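Local coordinates for Dye type peroxidase A (PDB 6GZW), which probably uses hydrogen peroxide to oxidise dyes and related substrates at a haem iron, as expected of a dye-decolourising (DyP-type) peroxidase, at residues A[14-19]-A[360-366]; A[199-203]-A[215-220]; A[242-246]-A[344-349]. All coordinates share one frame; numbering follows the deposited sequence.

Interaction 1 (A[14-19]-A[360-366])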
loop_
_atom_site.group_PDB
_atom_site.type_symbol
_atom_site.label_atom_id
_atom_site.label_comp_id
_atom_site.label_asym_id
_atom_site.label_seq_id
_atom_site.Cartn_x
_atom_site.Cartn_y
_atom_site.Cartn_z
ATOM N N PHE A 14 17.007 8.971 -14.389
ATOM C CA PHE A 14 17.962 8.279 -13.557
ATOM C C PHE A 14 19.298 9.004 -13.595
ATOM O O PHE A 14 19.892 9.305 -12.550
ATOM C CB PHE A 14 18.170 6.818 -14.038
ATOM C CG PHE A 14 19.300 6.120 -13.356
ATOM C CD1 PHE A 14 19.268 5.875 -11.984
ATOM C CD2 PHE A 14 20.446 5.716 -14.082
ATOM C CE1 PHE A 14 20.335 5.253 -11.341
ATOM C CE2 PHE A 14 21.503 5.087 -13.436
ATOM C CZ PHE A 14 21.454 4.853 -12.075
ATOM N N HIS A 15 19.795 9.243 -14.815
ATOM C CA HIS A 15 21.093 9.907 -14.965
ATOM C C HIS A 15 20.943 11.407 -14.694
ATOM O O HIS A 15 19.973 12.022 -15.126
ATOM C CB HIS A 15 21.690 9.699 -16.361
ATOM C CG HIS A 15 22.168 8.309 -16.619
ATOM N ND1 HIS A 15 21.679 7.541 -17.654
ATOM C CD2 HIS A 15 23.102 7.550 -15.998
ATOM C CE1 HIS A 15 22.282 6.367 -17.652
ATOM N NE2 HIS A 15 23.154 6.348 -16.663
ATOM N N GLY A 16 21.924 11.976 -13.999
ATOM C CA GLY A 16 21.924 13.410 -13.667
ATOM C C GLY A 16 22.939 13.798 -12.592
ATOM O O GLY A 16 23.631 12.964 -12.013
ATOM N N LYS A 17 23.037 15.098 -12.338
ATOM C CA LYS A 17 23.929 15.610 -11.303
ATOM C C LYS A 17 23.542 15.061 -9.910
ATOM O O LYS A 17 24.410 14.666 -9.133
ATOM C CB LYS A 17 23.903 17.142 -11.328
ATOM C CG LYS A 17 24.766 17.833 -10.292
ATOM C CD LYS A 17 24.526 19.337 -10.396
ATOM C CE LYS A 17 25.531 20.156 -9.612
ATOM N NZ LYS A 17 25.328 21.617 -9.894
ATOM N N HIS A 18 22.244 15.042 -9.620
ATOM C CA HIS A 18 21.695 14.523 -8.362
ATOM C C HIS A 18 20.958 13.214 -8.629
ATOM O O HIS A 18 20.427 13.019 -9.718
ATOM C CB HIS A 18 20.708 15.534 -7.760
ATOM C CG HIS A 18 21.281 16.909 -7.609
ATOM N ND1 HIS A 18 22.410 17.159 -6.856
ATOM C CD2 HIS A 18 20.914 18.095 -8.147
ATOM C CE1 HIS A 18 22.696 18.450 -6.918
ATOM N NE2 HIS A 18 21.813 19.037 -7.702
ATOM N N GLN A 19 20.943 12.331 -7.634
ATOM C CA GLN A 19 20.088 11.131 -7.721
ATOM C C GLN A 19 18.630 11.537 -7.694
ATOM O O GLN A 19 18.277 12.524 -7.014
ATOM C CB GLN A 19 20.370 10.185 -6.576
ATOM C CG GLN A 19 21.653 9.373 -6.705
ATOM C CD GLN A 19 21.710 8.272 -5.662
ATOM O OE1 GLN A 19 20.940 7.292 -5.753
ATOM N NE2 GLN A 19 22.601 8.393 -4.697
ATOM N N VAL A 360 23.915 9.800 0.597
ATOM C CA VAL A 360 23.340 9.531 -0.707
ATOM C C VAL A 360 24.164 10.350 -1.708
ATOM O O VAL A 360 23.994 11.573 -1.804
ATOM C CB VAL A 360 21.847 9.911 -0.700
ATOM C CG1 VAL A 360 21.227 9.895 -2.079
ATOM C CG2 VAL A 360 21.067 8.977 0.236
ATOM N N PRO A 361 25.094 9.696 -2.429
ATOM C CA PRO A 361 25.972 10.472 -3.323
ATOM C C PRO A 361 25.271 11.080 -4.521
ATOM O O PRO A 361 24.053 10.944 -4.707
ATOM C CB PRO A 361 26.996 9.430 -3.759
ATOM C CG PRO A 361 26.195 8.165 -3.773
ATOM C CD PRO A 361 25.399 8.262 -2.517
ATOM N N GLY A 362 26.025 11.814 -5.333
ATOM C CA GLY A 362 25.485 12.372 -6.570
ATOM C C GLY A 362 24.920 11.347 -7.537
ATOM O O GLY A 362 25.145 10.145 -7.385
ATOM N N GLY A 363 24.198 11.818 -8.540
ATOM C CA GLY A 363 23.600 10.909 -9.508
ATOM C C GLY A 363 24.660 10.285 -10.388
ATOM O O GLY A 363 25.778 10.804 -10.518
ATOM N N ALA A 364 24.309 9.160 -10.978
ATOM C CA ALA A 364 25.176 8.506 -11.967
ATOM C C ALA A 364 25.190 9.273 -13.290
ATOM O O ALA A 364 24.139 9.535 -13.860
ATOM C CB ALA A 364 24.656 7.108 -12.210
ATOM N N ALA A 365 26.376 9.616 -13.789
ATOM C CA ALA A 365 26.495 10.094 -15.171
ATOM C C ALA A 365 26.278 8.902 -16.110
ATOM O O ALA A 365 26.413 7.739 -15.695
ATOM C CB ALA A 365 27.868 10.726 -15.419
ATOM N N GLU A 366 25.933 9.190 -17.361
ATOM C CA GLU A 366 25.946 8.158 -18.411
ATOM C C GLU A 366 27.287 7.398 -18.394
ATOM O O GLU A 366 28.347 7.999 -18.273
ATOM C CB GLU A 366 25.681 8.771 -19.797
ATOM C CG GLU A 366 25.471 7.765 -20.926
ATOM C CD GLU A 366 24.258 6.875 -20.711
ATOM O OE1 GLU A 366 24.361 5.889 -19.952
ATOM O OE2 GLU A 366 23.204 7.152 -21.314
HETATM O O HOH W 1 21.468 8.476 -10.326
HETATM O O HOH W 2 22.443 13.218 -5.264
#

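Interaction 2 (A[199-203]-A[215-220])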
loop_
_atom_site.group_PDB
_atom_site.type_symbol
_atom_site.label_atom_id
_atom_site.label_comp_id
_atom_site.label_asym_id
_atom_site.label_seq_id
_atom_site.Cartn_x
_atom_site.Cartn_y
_atom_site.Cartn_z
ATOM N N ILE A 199 20.583 21.810 0.821
ATOM C CA ILE A 199 20.201 20.438 0.534
ATOM C C ILE A 199 21.346 19.583 -0.030
ATOM O O ILE A 199 21.387 18.398 0.265
ATOM C CB ILE A 199 18.985 20.449 -0.412
ATOM C CG1 ILE A 199 17.823 21.288 0.176
ATOM C CG2 ILE A 199 18.495 19.029 -0.734
ATOM C CD1 ILE A 199 17.493 20.976 1.615
ATOM N N PHE A 200 22.281 20.160 -0.794
ATOM C CA PHE A 200 23.304 19.346 -1.473
ATOM C C PHE A 200 24.730 19.692 -1.082
ATOM O O PHE A 200 25.072 20.870 -0.858
ATOM C CB PHE A 200 23.173 19.486 -2.985
ATOM C CG PHE A 200 21.901 18.904 -3.546
ATOM C CD1 PHE A 200 21.672 17.532 -3.522
ATOM C CD2 PHE A 200 20.951 19.720 -4.157
ATOM C CE1 PHE A 200 20.495 16.994 -4.051
ATOM C CE2 PHE A 200 19.781 19.194 -4.678
ATOM C CZ PHE A 200 19.554 17.826 -4.642
ATOM N N VAL A 201 25.557 18.654 -1.011
ATOM C CA VAL A 201 26.988 18.800 -0.822
ATOM C C VAL A 201 27.488 19.473 -2.105
ATOM O O VAL A 201 27.048 19.111 -3.194
ATOM C CB VAL A 201 27.677 17.423 -0.612
ATOM C CG1 VAL A 201 29.206 17.545 -0.537
ATOM C CG2 VAL A 201 27.208 16.760 0.673
ATOM N N PRO A 202 28.365 20.499 -1.990
ATOM C CA PRO A 202 28.812 21.226 -3.190
ATOM C C PRO A 202 29.652 20.392 -4.186
ATOM O O PRO A 202 30.159 19.326 -3.819
ATOM C CB PRO A 202 29.647 22.398 -2.626
ATOM C CG PRO A 202 29.850 22.134 -1.191
ATOM C CD PRO A 202 28.874 21.088 -0.740
ATOM N N GLU A 203 29.759 20.878 -5.429
ATOM C CA GLU A 203 30.577 20.229 -6.472
ATOM C C GLU A 203 32.023 20.081 -6.043
ATOM O O GLU A 203 32.645 19.074 -6.379
ATOM C CB GLU A 203 30.539 21.002 -7.796
ATOM C CG GLU A 203 29.241 20.880 -8.570
ATOM C CD GLU A 203 29.244 21.684 -9.859
ATOM O OE1 GLU A 203 28.190 22.248 -10.206
ATOM O OE2 GLU A 203 30.298 21.755 -10.523
ATOM N N MET A 215 31.228 12.327 -2.089
ATOM C CA MET A 215 29.875 12.834 -1.829
ATOM C C MET A 215 29.435 14.078 -2.617
ATOM O O MET A 215 28.339 14.604 -2.381
ATOM C CB MET A 215 29.677 13.049 -0.325
ATOM C CG MET A 215 29.181 11.814 0.414
ATOM S SD MET A 215 27.555 11.236 -0.112
ATOM C CE MET A 215 26.535 12.605 0.453
ATOM N N ALA A 216 30.273 14.555 -3.540
ATOM C CA ALA A 216 29.945 15.732 -4.357
ATOM C C ALA A 216 28.564 15.670 -5.027
ATOM O O ALA A 216 28.216 14.650 -5.616
ATOM C CB ALA A 216 31.035 15.980 -5.393
ATOM N N ASN A 217 27.764 16.727 -4.852
ATOM C CA ASN A 217 26.377 16.786 -5.325
ATOM C C ASN A 217 25.418 15.780 -4.641
ATOM O O ASN A 217 24.302 15.600 -5.104
ATOM C CB ASN A 217 26.324 16.647 -6.834
ATOM C CG ASN A 217 27.268 17.611 -7.523
ATOM O OD1 ASN A 217 27.280 18.798 -7.190
ATOM N ND2 ASN A 217 28.093 17.109 -8.446
ATOM N N GLY A 218 25.865 15.153 -3.571
ATOM C CA GLY A 218 25.034 14.247 -2.784
ATOM C C GLY A 218 24.236 14.952 -1.709
ATOM O O GLY A 218 24.266 16.185 -1.582
ATOM N N SER A 219 23.490 14.177 -0.934
ATOM C CA SER A 219 22.724 14.717 0.199
ATOM C C SER A 219 22.700 13.680 1.307
ATOM O O SER A 219 22.928 12.504 1.035
ATOM C CB SER A 219 21.313 15.079 -0.237
ATOM O OG SER A 219 20.626 15.789 0.786
ATOM N N TYR A 220 22.439 14.110 2.543
ATOM C CA TYR A 220 22.314 13.215 3.692
ATOM C C TYR A 220 20.810 13.064 3.969
ATOM O O TYR A 220 20.099 14.055 4.084
ATOM C CB TYR A 220 23.074 13.723 4.926
ATOM C CG TYR A 220 24.548 13.672 4.641
ATOM C CD1 TYR A 220 25.262 12.489 4.822
ATOM C CD2 TYR A 220 25.199 14.753 4.097
ATOM C CE1 TYR A 220 26.596 12.397 4.476
ATOM C CE2 TYR A 220 26.548 14.672 3.757
ATOM C CZ TYR A 220 27.226 13.495 3.957
ATOM O OH TYR A 220 28.547 13.363 3.640
HETATM O O HOH W 3 25.391 20.318 -5.719
#

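Interaction 3 (A[242-246]-A[344-349]). With HEM (protoporphyrin IX containing Fe), chain C.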
loop_
_atom_site.group_PDB
_atom_site.type_symbol
_atom_site.label_atom_id
_atom_site.label_comp_id
_atom_site.label_asym_id
_atom_site.label_seq_id
_atom_site.Cartn_x
_atom_site.Cartn_y
_atom_site.Cartn_z
ATOM N N GLU A 242 -5.272 22.157 15.953
ATOM C CA GLU A 242 -4.728 23.254 15.205
ATOM C C GLU A 242 -3.676 23.991 16.054
ATOM O O GLU A 242 -2.634 24.439 15.554
ATOM C CB GLU A 242 -5.847 24.169 14.658
ATOM C CG GLU A 242 -6.611 23.458 13.531
ATOM C CD GLU A 242 -7.672 24.257 12.820
ATOM O OE1 GLU A 242 -8.199 25.242 13.380
ATOM O OE2 GLU A 242 -8.009 23.862 11.667
ATOM N N ASP A 243 -3.909 24.088 17.358
ATOM C CA ASP A 243 -2.856 24.659 18.243
ATOM C C ASP A 243 -1.573 23.831 18.305
ATOM O O ASP A 243 -0.512 24.391 18.503
ATOM C CB ASP A 243 -3.371 24.881 19.679
ATOM C CG ASP A 243 -4.188 26.138 19.818
ATOM O OD1 ASP A 243 -4.239 26.960 18.899
ATOM O OD2 ASP A 243 -4.848 26.282 20.860
ATOM N N VAL A 244 -1.653 22.507 18.133
ATOM C CA VAL A 244 -0.431 21.676 18.126
ATOM C C VAL A 244 0.475 22.032 16.960
ATOM O O VAL A 244 1.692 22.129 17.129
ATOM C CB VAL A 244 -0.777 20.157 18.113
ATOM C CG1 VAL A 244 0.442 19.300 17.768
ATOM C CG2 VAL A 244 -1.330 19.764 19.463
ATOM N N ILE A 245 -0.127 22.292 15.797
ATOM C CA ILE A 245 0.666 22.584 14.584
ATOM C C ILE A 245 0.890 24.087 14.392
ATOM O O ILE A 245 1.964 24.482 13.965
ATOM C CB ILE A 245 -0.024 22.005 13.323
ATOM C CG1 ILE A 245 -0.125 20.484 13.417
ATOM C CG2 ILE A 245 0.692 22.444 12.048
ATOM C CD1 ILE A 245 1.213 19.768 13.528
ATOM N N GLY A 246 -0.122 24.908 14.688
ATOM C CA GLY A 246 -0.074 26.336 14.336
ATOM C C GLY A 246 -0.595 26.686 12.946
ATOM O O GLY A 246 -0.447 27.831 12.463
ATOM N N ASP A 344 8.176 20.430 21.512
ATOM C CA ASP A 344 7.135 20.487 20.489
ATOM C C ASP A 344 5.809 19.988 21.063
ATOM O O ASP A 344 5.751 18.918 21.658
ATOM C CB ASP A 344 7.577 19.582 19.331
ATOM C CG ASP A 344 6.695 19.682 18.115
ATOM O OD1 ASP A 344 5.671 20.408 18.104
ATOM O OD2 ASP A 344 7.057 19.013 17.117
ATOM N N ALA A 345 4.737 20.760 20.891
ATOM C CA ALA A 345 3.397 20.277 21.243
ATOM C C ALA A 345 3.081 18.940 20.570
ATOM O O ALA A 345 2.383 18.110 21.158
ATOM C CB ALA A 345 2.344 21.300 20.886
ATOM N N LEU A 346 3.617 18.721 19.369
ATOM C CA LEU A 346 3.310 17.476 18.623
ATOM C C LEU A 346 3.913 16.230 19.263
ATOM O O LEU A 346 3.413 15.130 19.038
ATOM C CB LEU A 346 3.803 17.599 17.191
ATOM C CG LEU A 346 3.586 16.415 16.242
ATOM C CD1 LEU A 346 2.108 16.187 16.063
ATOM C CD2 LEU A 346 4.312 16.615 14.917
ATOM N N SER A 347 4.987 16.366 20.026
ATOM C CA SER A 347 5.747 15.213 20.528
ATOM C C SER A 347 4.917 14.232 21.345
ATOM O O SER A 347 5.156 13.053 21.313
ATOM C CB SER A 347 6.991 15.700 21.316
ATOM O OG SER A 347 7.931 16.254 20.402
ATOM N N GLN A 348 3.924 14.750 22.050
ATOM C CA GLN A 348 3.022 13.962 22.868
ATOM C C GLN A 348 2.238 12.928 22.038
ATOM O O GLN A 348 1.751 11.931 22.575
ATOM C CB GLN A 348 2.078 14.940 23.582
ATOM C CG GLN A 348 0.848 14.346 24.206
ATOM C CD GLN A 348 0.146 15.283 25.160
ATOM O OE1 GLN A 348 0.465 16.460 25.249
ATOM N NE2 GLN A 348 -0.815 14.755 25.872
ATOM N N PHE A 349 2.061 13.232 20.755
ATOM C CA PHE A 349 1.141 12.462 19.880
ATOM C C PHE A 349 1.841 11.630 18.838
ATOM O O PHE A 349 1.179 11.073 17.948
ATOM C CB PHE A 349 0.180 13.432 19.212
ATOM C CG PHE A 349 -0.621 14.192 20.211
ATOM C CD1 PHE A 349 -1.652 13.564 20.905
ATOM C CD2 PHE A 349 -0.315 15.508 20.500
ATOM C CE1 PHE A 349 -2.343 14.251 21.893
ATOM C CE2 PHE A 349 -1.002 16.197 21.465
ATOM C CZ PHE A 349 -2.013 15.567 22.173
HETATM C CHA HEM C . 6.150 21.450 9.017
HETATM C CHB HEM C . 3.588 17.645 10.564
HETATM C CHC HEM C . 7.707 15.583 12.106
HETATM C CHD HEM C . 10.237 19.372 10.559
HETATM C C1A HEM C . 5.106 20.608 9.301
HETATM C C2A HEM C . 3.734 20.910 9.056
HETATM C C3A HEM C . 3.029 19.838 9.497
HETATM C C4A HEM C . 3.957 18.878 10.020
HETATM C CMA HEM C . 1.535 19.628 9.443
HETATM C CAA HEM C . 3.161 22.181 8.442
HETATM C CBA HEM C . 2.995 22.206 6.930
HETATM C CGA HEM C . 4.314 22.226 6.233
HETATM O O1A HEM C . 4.968 23.287 6.052
HETATM O O2A HEM C . 4.815 21.139 5.824
HETATM C C1B HEM C . 4.510 16.729 11.104
HETATM C C2B HEM C . 4.159 15.442 11.607
HETATM C C3B HEM C . 5.290 14.836 12.055
HETATM C C4B HEM C . 6.390 15.814 11.791
HETATM C CMB HEM C . 2.771 14.883 11.676
HETATM C CAB HEM C . 5.489 13.471 12.585
HETATM C CBB HEM C . 4.710 12.441 12.301
HETATM C C1C HEM C . 8.757 16.443 11.871
HETATM C C2C HEM C . 10.109 16.177 12.209
HETATM C C3C HEM C . 10.834 17.275 11.780
HETATM C C4C HEM C . 9.906 18.181 11.149
HETATM C CMC HEM C . 10.660 14.980 12.922
HETATM C CAC HEM C . 12.278 17.580 11.924
HETATM C CBC HEM C . 13.130 17.087 12.835
HETATM C C1D HEM C . 9.275 20.194 9.959
HETATM C C2D HEM C . 9.696 21.432 9.277
HETATM C C3D HEM C . 8.565 22.023 8.846
HETATM C C4D HEM C . 7.460 21.118 9.277
HETATM C CMD HEM C . 11.123 21.930 9.064
HETATM C CAD HEM C . 8.483 23.338 8.087
HETATM C CBD HEM C . 8.506 24.551 9.023
HETATM C CGD HEM C . 8.495 25.823 8.234
HETATM O O1D HEM C . 7.407 26.420 7.994
HETATM O O2D HEM C . 9.575 26.269 7.796
HETATM N NA HEM C . 5.228 19.405 9.981
HETATM N NB HEM C . 5.827 16.906 11.261
HETATM N NC HEM C . 8.638 17.663 11.295
HETATM N ND HEM C . 7.936 20.086 10.022
HETATM FE FE HEM C . 6.911 18.568 10.645
HETATM O O HOH W 4 7.174 17.629 8.919
#

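Interaction 1 (A[14-19]-A[360-366])
Phe14 meets the second loop with the far end of its ring, CZ 3.9 Å from the methyl CB of Ala364, while a water bridges its carbonyl O to Ala364 N. Two irregular loops pair here, one after helix 6-9 near the N-terminus, the other following strand 350-360. The imidazole of His15 is sandwiched: Phe14 CD2 stands over the centre of one face, and Glu366 CA packs on the opposite face as a CH-pi contact. At the ring edge, CD2 comes within 3.1 Å of Ala364 O. Glu366 OE1 reaches CE1 at 3.1 Å from the face that Glu366 CA covers, its carboxylate turned 62° from the ring. Gly16 N donates to the same Ala364 O at 3.3 Å. Lys17 O accepts from Gly363 N at 2.9 Å; the lack of a side chain on Gly363 lets the backbones come this close, since a CB would clash with Gly16 O and His18 O. With CG anti to the carbonyl carbon (chi1 -76°) and the chain extended beyond it, Gln19 NE2 reaches Pro361 O at 2.9 Å along a nearly straight N-H (169°). A water bridging from Gln19 N donates to this oxygen too, so two donors grip it. Around the paired loops, helix 43-61 packs on Phe14 through Ala57, Arg58 and Met61. Gln19 OE1 accepts from Phe86 N of strand 83-89, and Val360 closes strand 350-360 of the antiparallel sheet.

Interaction 2 (A[199-203]-A[215-220])
Val201 lies over the type II beta turn from Met215 to Gly218, its CB 3.4 Å from Met215 O. CG1 is anti to the backbone N (chi1 175°) and stays near that carbonyl, whereas CG2 reaches Tyr220 CE2 at 3.8 Å and touches Met215 CE, the methyl that lies over one face of the tyrosine ring, toward its rim. The backbones join where Val201 N donates to Gly218 O at 2.8 Å (167°); the return bond from Asn217 N to Val201 O is weak, and a water linking that oxygen to Asn217 OD1 supplements it. Asn217 takes the left-handed backbone angles of the third turn position. In one of its two conformers, Ser219 OG donates to Ile199 O at 2.8 Å, lying nearly in line with that C=O at the end of helix 195-199. Phe200 sets its ring edge against Gly218 O, 3.5 Å from CD1, with Ile199 CG2 above the centre of one face and His18 stacked on the ring. Replacing Phe200 by alanine removes the ring, and His18 would probably lose its stacking partner while a gap opened beside Gly218 O. Glu203 lays CG 3.2 Å from Asn217 OD1 and sends its carboxylate to Lys17. The turn leads into strand 219-228, which runs between strands 350-360 and 316-326; Met215 and Tyr220 both pack on Ala359 of the former, and Tyr220 bonds with Gln326 of the latter.

Interaction 3 (A[242-246]-A[344-349])
The haem pocket of the C-terminal half of this DyP-type peroxidase is lined here by Ile245 and Leu346, brought together where the end of helix 238-245 meets the loop and 3-10 turn ahead of strand 350-360. Val244 carries the contact, and it is wholly apolar. Its CG1, anti to the backbone N (chi1 166°), presses 3.5 Å from Leu346 CA and 3.8 Å from Leu346 CB, while CG2 goes the other way to Phe349 CE2 at 4.1 Å. Ala345 CB fits against the backbone of Val244. Asp344 shapes the second segment: OD1 accepts from Leu346 N at 2.9 Å in an Asx turn, the N-H arriving from above the carboxylate plane, and OD2 is bonded to His285 ND1. One carboxylate therefore fixes both the loop that presents Leu346 and the imidazole of a residue in helix 285-288, which itself packs on Leu346 and Ile245. Both lipophilic side chains face the porphyrin on the side away from the water bound to iron at 2.0 Å. Ile245 CG2 approaches the methyl CMA at 3.9 Å, and Leu346 CD2 sits over a pyrrole, 3.5 Å from C3B of the haem.

Interactions 1 and 2 form one continuous patch, their centres 11 Å apart. Strand pairing joins them through Val360 O and Ser219 N, 2.8 Å apart and probably hydrogen-bonded, and a salt bridge of 2.9 Å runs from Lys17 NZ to Glu203 OE1. Along the chain both others fall within the loop closed by interaction 1, which brings residues near the N-terminus to the end of strand 350-360. Interaction 3 lies on the opposite side of the chain's centre from interaction 1, about 37 Å between centres, and touches the haem. Interaction 2 is about 32 Å from interaction 3 between centres (nearest atoms about 19 Å), yet the side chain of Ile199 is about 10 Å from the haem.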